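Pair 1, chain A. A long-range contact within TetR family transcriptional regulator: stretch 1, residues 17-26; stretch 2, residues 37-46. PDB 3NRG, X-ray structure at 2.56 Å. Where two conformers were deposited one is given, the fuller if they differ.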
# COMPACT_ATOMS: atom_id res chain seq x y z
N ARG A 17 -0.64 6.01 20.77
CA ARG A 17 -0.54 4.68 21.36
C ARG A 17 -1.71 3.79 20.90
O ARG A 17 -1.50 2.61 20.60
CB ARG A 17 -0.49 4.76 22.89
N LEU A 18 -2.93 4.38 20.79
CA LEU A 18 -4.13 3.68 20.32
C LEU A 18 -4.03 3.34 18.83
O LEU A 18 -4.31 2.20 18.45
CB LEU A 18 -5.40 4.53 20.61
CG LEU A 18 -6.75 3.97 20.13
CD1 LEU A 18 -7.07 2.63 20.80
CD2 LEU A 18 -7.88 4.95 20.39
N ILE A 19 -3.60 4.31 17.99
CA ILE A 19 -3.43 4.09 16.55
C ILE A 19 -2.44 2.95 16.27
O ILE A 19 -2.72 2.09 15.43
CB ILE A 19 -3.07 5.42 15.80
CG1 ILE A 19 -4.27 6.42 15.85
CG2 ILE A 19 -2.65 5.14 14.33
CD1 ILE A 19 -3.96 7.86 15.42
N ASP A 20 -1.30 2.91 17.04
CA ASP A 20 -0.28 1.85 16.94
C ASP A 20 -0.90 0.46 17.20
O ASP A 20 -0.59 -0.51 16.51
CB ASP A 20 0.87 2.12 17.93
CG ASP A 20 1.96 1.06 17.92
OD1 ASP A 20 2.89 1.17 17.10
OD2 ASP A 20 1.91 0.15 18.78
N VAL A 21 -1.80 0.38 18.22
CA VAL A 21 -2.49 -0.86 18.58
C VAL A 21 -3.50 -1.25 17.49
O VAL A 21 -3.55 -2.41 17.08
CB VAL A 21 -3.15 -0.76 19.99
CG1 VAL A 21 -4.08 -1.95 20.26
CG2 VAL A 21 -2.09 -0.65 21.08
N LEU A 22 -4.27 -0.25 16.97
CA LEU A 22 -5.25 -0.46 15.89
C LEU A 22 -4.57 -0.93 14.60
O LEU A 22 -5.11 -1.80 13.91
CB LEU A 22 -6.07 0.82 15.63
CG LEU A 22 -7.01 1.28 16.75
CD1 LEU A 22 -7.55 2.66 16.48
CD2 LEU A 22 -8.15 0.31 16.95
N LEU A 23 -3.38 -0.37 14.28
CA LEU A 23 -2.63 -0.77 13.08
C LEU A 23 -2.18 -2.22 13.18
O LEU A 23 -2.43 -3.00 12.25
CB LEU A 23 -1.42 0.16 12.84
CG LEU A 23 -1.74 1.57 12.33
CD1 LEU A 23 -0.51 2.44 12.34
CD2 LEU A 23 -2.33 1.52 10.95
N ASP A 24 -1.59 -2.62 14.33
CA ASP A 24 -1.15 -4.00 14.57
C ASP A 24 -2.30 -4.99 14.46
O ASP A 24 -2.19 -5.97 13.73
CB ASP A 24 -0.46 -4.13 15.94
CG ASP A 24 0.99 -3.66 15.97
OD1 ASP A 24 1.70 -3.88 14.96
OD2 ASP A 24 1.44 -3.19 17.03
N GLU A 25 -3.44 -4.70 15.13
CA GLU A 25 -4.63 -5.57 15.14
C GLU A 25 -5.23 -5.77 13.74
O GLU A 25 -5.56 -6.90 13.37
CB GLU A 25 -5.69 -5.02 16.13
CG GLU A 25 -6.91 -5.92 16.30
CD GLU A 25 -6.70 -7.23 17.03
OE1 GLU A 25 -5.65 -7.38 17.71
OE2 GLU A 25 -7.61 -8.09 16.98
N PHE A 26 -5.40 -4.69 12.96
CA PHE A 26 -5.98 -4.77 11.63
C PHE A 26 -5.02 -5.33 10.55
O PHE A 26 -5.48 -5.85 9.54
CB PHE A 26 -6.59 -3.43 11.19
CG PHE A 26 -7.98 -3.18 11.74
CD1 PHE A 26 -8.17 -2.40 12.88
CD2 PHE A 26 -9.10 -3.73 11.12
CE1 PHE A 26 -9.45 -2.16 13.37
CE2 PHE A 26 -10.38 -3.51 11.63
CZ PHE A 26 -10.55 -2.71 12.75
N ASN A 37 -11.85 -6.29 22.29
CA ASN A 37 -11.32 -6.48 23.65
C ASN A 37 -9.79 -6.59 23.65
O ASN A 37 -9.15 -6.13 24.60
CB ASN A 37 -11.95 -7.70 24.32
CG ASN A 37 -13.40 -7.49 24.72
OD1 ASN A 37 -13.84 -6.38 25.02
ND2 ASN A 37 -14.13 -8.58 24.79
N ARG A 38 -9.20 -7.17 22.58
CA ARG A 38 -7.74 -7.27 22.43
C ARG A 38 -7.15 -5.86 22.22
O ARG A 38 -6.08 -5.55 22.75
CB ARG A 38 -7.36 -8.23 21.28
CG ARG A 38 -5.85 -8.44 21.10
CD ARG A 38 -5.50 -9.75 20.40
NE ARG A 38 -6.08 -9.84 19.05
CZ ARG A 38 -6.94 -10.79 18.68
NH1 ARG A 38 -7.31 -11.73 19.54
NH2 ARG A 38 -7.41 -10.81 17.44
N ILE A 39 -7.90 -4.98 21.51
CA ILE A 39 -7.51 -3.59 21.28
C ILE A 39 -7.44 -2.83 22.61
O ILE A 39 -6.40 -2.26 22.92
CB ILE A 39 -8.45 -2.90 20.25
CG1 ILE A 39 -8.23 -3.48 18.83
CG2 ILE A 39 -8.27 -1.36 20.27
CD1 ILE A 39 -9.35 -3.16 17.83
N THR A 40 -8.53 -2.88 23.41
CA THR A 40 -8.60 -2.18 24.70
C THR A 40 -7.57 -2.71 25.71
O THR A 40 -7.02 -1.92 26.48
CB THR A 40 -10.03 -2.17 25.26
OG1 THR A 40 -10.49 -3.51 25.42
CG2 THR A 40 -11.00 -1.39 24.37
N GLU A 41 -7.29 -4.03 25.68
CA GLU A 41 -6.31 -4.67 26.56
C GLU A 41 -4.87 -4.22 26.20
O GLU A 41 -4.11 -3.83 27.09
CB GLU A 41 -6.44 -6.20 26.49
CG GLU A 41 -5.71 -6.94 27.60
CD GLU A 41 -5.93 -8.44 27.66
OE1 GLU A 41 -6.55 -8.99 26.72
OE2 GLU A 41 -5.46 -9.06 28.64
N ARG A 42 -4.51 -4.25 24.89
CA ARG A 42 -3.18 -3.84 24.43
C ARG A 42 -2.97 -2.33 24.51
O ARG A 42 -1.85 -1.87 24.76
CB ARG A 42 -2.90 -4.35 23.00
CG ARG A 42 -2.61 -5.84 22.92
N ALA A 43 -4.05 -1.54 24.31
CA ALA A 43 -3.98 -0.07 24.37
C ALA A 43 -3.93 0.43 25.80
O ALA A 43 -3.61 1.60 26.03
CB ALA A 43 -5.17 0.54 23.64
N GLY A 44 -4.25 -0.44 26.76
CA GLY A 44 -4.27 -0.10 28.17
C GLY A 44 -5.38 0.86 28.52
O GLY A 44 -5.16 1.84 29.24
N ILE A 45 -6.58 0.62 27.96
CA ILE A 45 -7.77 1.45 28.22
C ILE A 45 -8.91 0.61 28.81
O ILE A 45 -8.82 -0.62 28.86
CB ILE A 45 -8.20 2.25 26.94
CG1 ILE A 45 -8.38 1.32 25.72
CG2 ILE A 45 -7.21 3.39 26.65
CD1 ILE A 45 -9.08 1.96 24.51
N ALA A 46 -9.98 1.29 29.30
CA ALA A 46 -11.13 0.62 29.92
C ALA A 46 -11.85 -0.32 28.95
O ALA A 46 -11.87 -0.06 27.74
CB ALA A 46 -12.10 1.65 30.45

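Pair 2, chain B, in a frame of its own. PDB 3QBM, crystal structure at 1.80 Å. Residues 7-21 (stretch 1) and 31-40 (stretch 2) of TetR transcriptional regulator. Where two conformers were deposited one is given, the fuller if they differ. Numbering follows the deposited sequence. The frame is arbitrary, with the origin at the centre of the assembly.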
# COMPACT_ATOMS: atom_id res chain seq x y z
N GLU B 7 13.12 -5.85 -30.21
CA GLU B 7 11.67 -6.08 -30.14
C GLU B 7 11.34 -7.26 -29.23
O GLU B 7 10.43 -7.18 -28.40
CB GLU B 7 11.07 -6.31 -31.54
CG GLU B 7 11.14 -5.05 -32.44
CD GLU B 7 11.07 -5.34 -33.94
OE1 GLU B 7 11.11 -6.52 -34.36
OE2 GLU B 7 11.01 -4.35 -34.71
N THR B 8 12.11 -8.33 -29.34
CA THR B 8 11.91 -9.49 -28.49
C THR B 8 12.07 -9.10 -27.01
O THR B 8 11.25 -9.50 -26.18
CB THR B 8 12.90 -10.62 -28.84
OG1 THR B 8 12.70 -11.01 -30.21
CG2 THR B 8 12.72 -11.82 -27.91
N ARG B 9 13.10 -8.32 -26.69
CA ARG B 9 13.32 -7.81 -25.31
C ARG B 9 12.12 -7.04 -24.81
O ARG B 9 11.63 -7.30 -23.72
CB ARG B 9 14.54 -6.87 -25.20
CG ARG B 9 15.87 -7.53 -24.91
CD ARG B 9 17.02 -6.50 -24.82
NE ARG B 9 16.74 -5.45 -23.82
CZ ARG B 9 17.26 -5.38 -22.59
NH1 ARG B 9 18.14 -6.28 -22.15
NH2 ARG B 9 16.89 -4.38 -21.79
N GLU B 10 11.64 -6.08 -25.60
CA GLU B 10 10.43 -5.30 -25.26
C GLU B 10 9.24 -6.19 -24.90
O GLU B 10 8.56 -5.94 -23.90
CB GLU B 10 10.02 -4.37 -26.42
CG GLU B 10 10.93 -3.15 -26.55
CD GLU B 10 10.76 -2.39 -27.87
OE1 GLU B 10 10.16 -2.91 -28.84
OE2 GLU B 10 11.27 -1.24 -27.92
N ARG B 11 8.98 -7.20 -25.72
CA ARG B 11 7.90 -8.15 -25.46
C ARG B 11 8.10 -8.93 -24.17
O ARG B 11 7.16 -9.11 -23.39
CB ARG B 11 7.77 -9.16 -26.60
CG ARG B 11 7.35 -8.62 -27.97
CD ARG B 11 7.47 -9.74 -29.02
NE ARG B 11 6.58 -9.57 -30.17
CZ ARG B 11 6.86 -8.89 -31.28
NH1 ARG B 11 8.05 -8.31 -31.46
NH2 ARG B 11 5.94 -8.81 -32.24
N VAL B 12 9.30 -9.41 -23.92
CA VAL B 12 9.54 -10.18 -22.71
C VAL B 12 9.33 -9.29 -21.48
O VAL B 12 8.63 -9.67 -20.57
CB VAL B 12 10.93 -10.83 -22.69
CG1 VAL B 12 11.15 -11.56 -21.37
CG2 VAL B 12 11.07 -11.80 -23.86
N VAL B 13 9.94 -8.10 -21.49
CA VAL B 13 9.85 -7.18 -20.37
C VAL B 13 8.39 -6.85 -20.08
O VAL B 13 7.98 -6.83 -18.92
CB VAL B 13 10.67 -5.88 -20.61
CG1 VAL B 13 10.23 -4.82 -19.68
CG2 VAL B 13 12.17 -6.14 -20.46
N ALA B 14 7.60 -6.61 -21.12
CA ALA B 14 6.16 -6.28 -20.95
C ALA B 14 5.40 -7.45 -20.32
O ALA B 14 4.60 -7.27 -19.41
CB ALA B 14 5.52 -5.86 -22.28
N GLN B 15 5.65 -8.65 -20.79
CA GLN B 15 4.98 -9.82 -20.20
C GLN B 15 5.45 -10.12 -18.77
O GLN B 15 4.66 -10.52 -17.90
CB GLN B 15 5.20 -11.05 -21.07
CG GLN B 15 4.64 -10.91 -22.50
CD GLN B 15 3.13 -10.75 -22.53
OE1 GLN B 15 2.41 -11.28 -21.68
NE2 GLN B 15 2.65 -10.01 -23.52
N ALA B 16 6.76 -9.97 -18.53
CA ALA B 16 7.30 -10.20 -17.17
C ALA B 16 6.64 -9.22 -16.21
O ALA B 16 6.20 -9.61 -15.13
CB ALA B 16 8.79 -10.00 -17.15
N ALA B 17 6.53 -7.96 -16.63
CA ALA B 17 5.93 -6.92 -15.77
C ALA B 17 4.54 -7.29 -15.32
O ALA B 17 4.20 -7.13 -14.14
CB ALA B 17 5.92 -5.52 -16.47
N ALA B 18 3.73 -7.79 -16.24
CA ALA B 18 2.34 -8.14 -15.90
C ALA B 18 2.30 -9.28 -14.91
O ALA B 18 1.53 -9.26 -13.96
CB ALA B 18 1.52 -8.48 -17.15
N LEU B 19 3.17 -10.29 -15.09
CA LEU B 19 3.19 -11.39 -14.16
C LEU B 19 3.69 -10.95 -12.77
O LEU B 19 3.15 -11.38 -11.74
CB LEU B 19 4.08 -12.54 -14.67
CG LEU B 19 3.53 -13.31 -15.88
CD1 LEU B 19 4.63 -14.17 -16.56
CD2 LEU B 19 2.38 -14.20 -15.44
N PHE B 20 4.76 -10.16 -12.74
CA PHE B 20 5.34 -9.73 -11.47
C PHE B 20 4.34 -8.85 -10.70
O PHE B 20 4.32 -8.84 -9.48
CB PHE B 20 6.61 -8.89 -11.67
CG PHE B 20 7.79 -9.63 -12.20
CD1 PHE B 20 8.19 -10.84 -11.68
CD2 PHE B 20 8.60 -9.03 -13.17
CE1 PHE B 20 9.31 -11.47 -12.15
CE2 PHE B 20 9.72 -9.66 -13.63
CZ PHE B 20 10.08 -10.87 -13.14
N ASN B 21 3.53 -8.10 -11.43
CA ASN B 21 2.58 -7.20 -10.79
C ASN B 21 1.50 -7.91 -9.97
O ASN B 21 0.98 -7.37 -8.96
CB ASN B 21 1.91 -6.30 -11.82
CG ASN B 21 1.39 -5.03 -11.21
OD1 ASN B 21 2.05 -4.47 -10.34
ND2 ASN B 21 0.22 -4.55 -11.67
N SER B 31 9.39 -20.29 -15.48
CA SER B 31 8.45 -21.06 -16.30
C SER B 31 7.14 -20.32 -16.59
O SER B 31 6.52 -20.56 -17.64
CB SER B 31 8.18 -22.44 -15.67
OG SER B 31 7.74 -22.32 -14.34
N ASP B 32 6.72 -19.41 -15.70
CA ASP B 32 5.53 -18.55 -15.96
C ASP B 32 5.86 -17.53 -17.05
O ASP B 32 5.08 -17.31 -17.94
CB ASP B 32 5.06 -17.81 -14.67
CG ASP B 32 4.70 -18.77 -13.53
OD1 ASP B 32 3.93 -19.70 -13.80
OD2 ASP B 32 5.18 -18.62 -12.38
N ILE B 33 7.04 -16.91 -16.97
CA ILE B 33 7.49 -15.97 -17.97
C ILE B 33 7.59 -16.69 -19.33
O ILE B 33 7.18 -16.17 -20.33
CB ILE B 33 8.83 -15.29 -17.54
CG1 ILE B 33 8.63 -14.51 -16.23
CG2 ILE B 33 9.34 -14.35 -18.62
CD1 ILE B 33 9.95 -14.13 -15.54
N MSE B 34 8.14 -17.91 -19.34
CA MSE B 34 8.20 -18.75 -20.57
C MSE B 34 6.80 -18.91 -21.20
O MSE B 34 6.60 -18.58 -22.36
CB MSE B 34 8.83 -20.13 -20.28
CG MSE B 34 10.34 -20.07 -19.96
SE MSE B 34 11.00 -21.65 -19.09
CE MSE B 34 10.30 -22.91 -20.41
N ALA B 35 5.84 -19.37 -20.39
CA ALA B 35 4.45 -19.57 -20.86
C ALA B 35 3.84 -18.30 -21.46
O ALA B 35 3.21 -18.36 -22.50
CB ALA B 35 3.56 -20.09 -19.71
N ALA B 36 4.02 -17.16 -20.80
CA ALA B 36 3.43 -15.90 -21.26
C ALA B 36 4.10 -15.31 -22.53
O ALA B 36 3.47 -14.56 -23.26
CB ALA B 36 3.47 -14.87 -20.15
N THR B 37 5.38 -15.62 -22.76
CA THR B 37 6.11 -15.05 -23.90
C THR B 37 6.18 -16.06 -25.04
O THR B 37 6.47 -15.69 -26.18
CB THR B 37 7.55 -14.67 -23.52
OG1 THR B 37 8.24 -15.86 -23.06
CG2 THR B 37 7.57 -13.57 -22.43
N GLY B 38 5.88 -17.32 -24.72
CA GLY B 38 5.99 -18.41 -25.66
C GLY B 38 7.46 -18.71 -25.96
O GLY B 38 7.77 -19.28 -26.99
N LEU B 39 8.36 -18.32 -25.07
CA LEU B 39 9.78 -18.54 -25.32
C LEU B 39 10.38 -19.59 -24.40
O LEU B 39 9.90 -19.82 -23.31
CB LEU B 39 10.56 -17.23 -25.16
CG LEU B 39 10.42 -16.07 -26.14
CD1 LEU B 39 11.22 -14.90 -25.64
CD2 LEU B 39 10.87 -16.42 -27.58
N GLU B 40 11.43 -20.24 -24.88
CA GLU B 40 12.17 -21.19 -24.07
C GLU B 40 13.05 -20.37 -23.11
O GLU B 40 13.32 -19.19 -23.35
CB GLU B 40 13.05 -22.09 -24.94
CG GLU B 40 12.31 -22.84 -26.08
CD GLU B 40 11.25 -23.83 -25.59
OE1 GLU B 40 10.84 -23.76 -24.41
OE2 GLU B 40 10.82 -24.67 -26.42

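The sharpest difference lies at one matched pair of positions. In pair 1, Glu A25 and Arg A38 form a salt bridge across the two helices; in pair 2 the same places hold Leu B19 and Asp B32, and no hydrogen bond crosses the contact. Arg A38 NE donates to Glu A25 OE1 at 2.8 Å with good geometry, while the second bond, Arg A38 NH2 to Glu A25 OE2, also 2.8 Å, is weak in angle. Leu B19 instead lays its CD1 3.5 Å from Asp B32 O, 3.8 Å from Ala B36 CB and 4.0 Å from Ile B33 CG1, so the methyl rests on the backbone at Asp B32 and on the side chains of Ala B36 and Ile B33.

The frame beneath these choices is the same. Fourteen central residues superpose at 0.5 Å, the helix axes approach to 9.3 Å in both, and the angle between their N-to-C directions is 138° in pair 1 and 124° in pair 2. Each contact buries 441 Å². In both, the first residue to leave helical phi/psi after the second helix is a glycine, Gly A44 or Gly B38, with a positive phi that by itself favours glycine; the next residue, Ile A45 or Leu B39, points its CA-to-CB bond back toward the first helix.

An isoleucine occupies the same position in both. Ile A39 and Ile B33 share chi1 m and chi2 t. Ile A39 is a knob among Leu A18, Val A21, Leu A22 and Glu A25: its CG2 lies 3.7 Å from Leu A22 CD2, and its CG1 3.8 Å from Glu A25 CG, so the glutamate packs with its aliphatic part while its carboxylate pairs with arginine. At the position of Leu A22, pair 2 has only Ala B16, which makes no contact within 4.5 Å. Ile B33 is met by Val B12 (CG1 4.3 Å from Ile B33 CG2), by Leu B19 at the place of Glu A25, and by Phe B20, whose CZ is 4.1 Å from Ile B33 CD1; the matching Phe A26 makes no contact within 4.5 Å.

Bulk is also exchanged near the helix end. Leu A18 reaches Ala A43 CB with CD1 at 4.0 Å, and the same CD1 lies 4.3 Å from Ile A45 CD1. The shorter Val B12 faces a larger residue, Thr B37, in place of Ala A43, and a leucine of different branching in place of Ile A45: its CG2 is 4.2 Å from Thr B37 CG2 and 3.6 Å from Leu B39 CD1. Val A21 presses CG1 to within 3.5 Å of Ile A39 O; its match, Gln B15, offers its aliphatic start, with CB 3.7 Å from Thr B37 CG2.

The rule to read is that the backbone arrangement stays close and the isoleucine keeps its place and rotamer, while the surrounding positions trade size and charge.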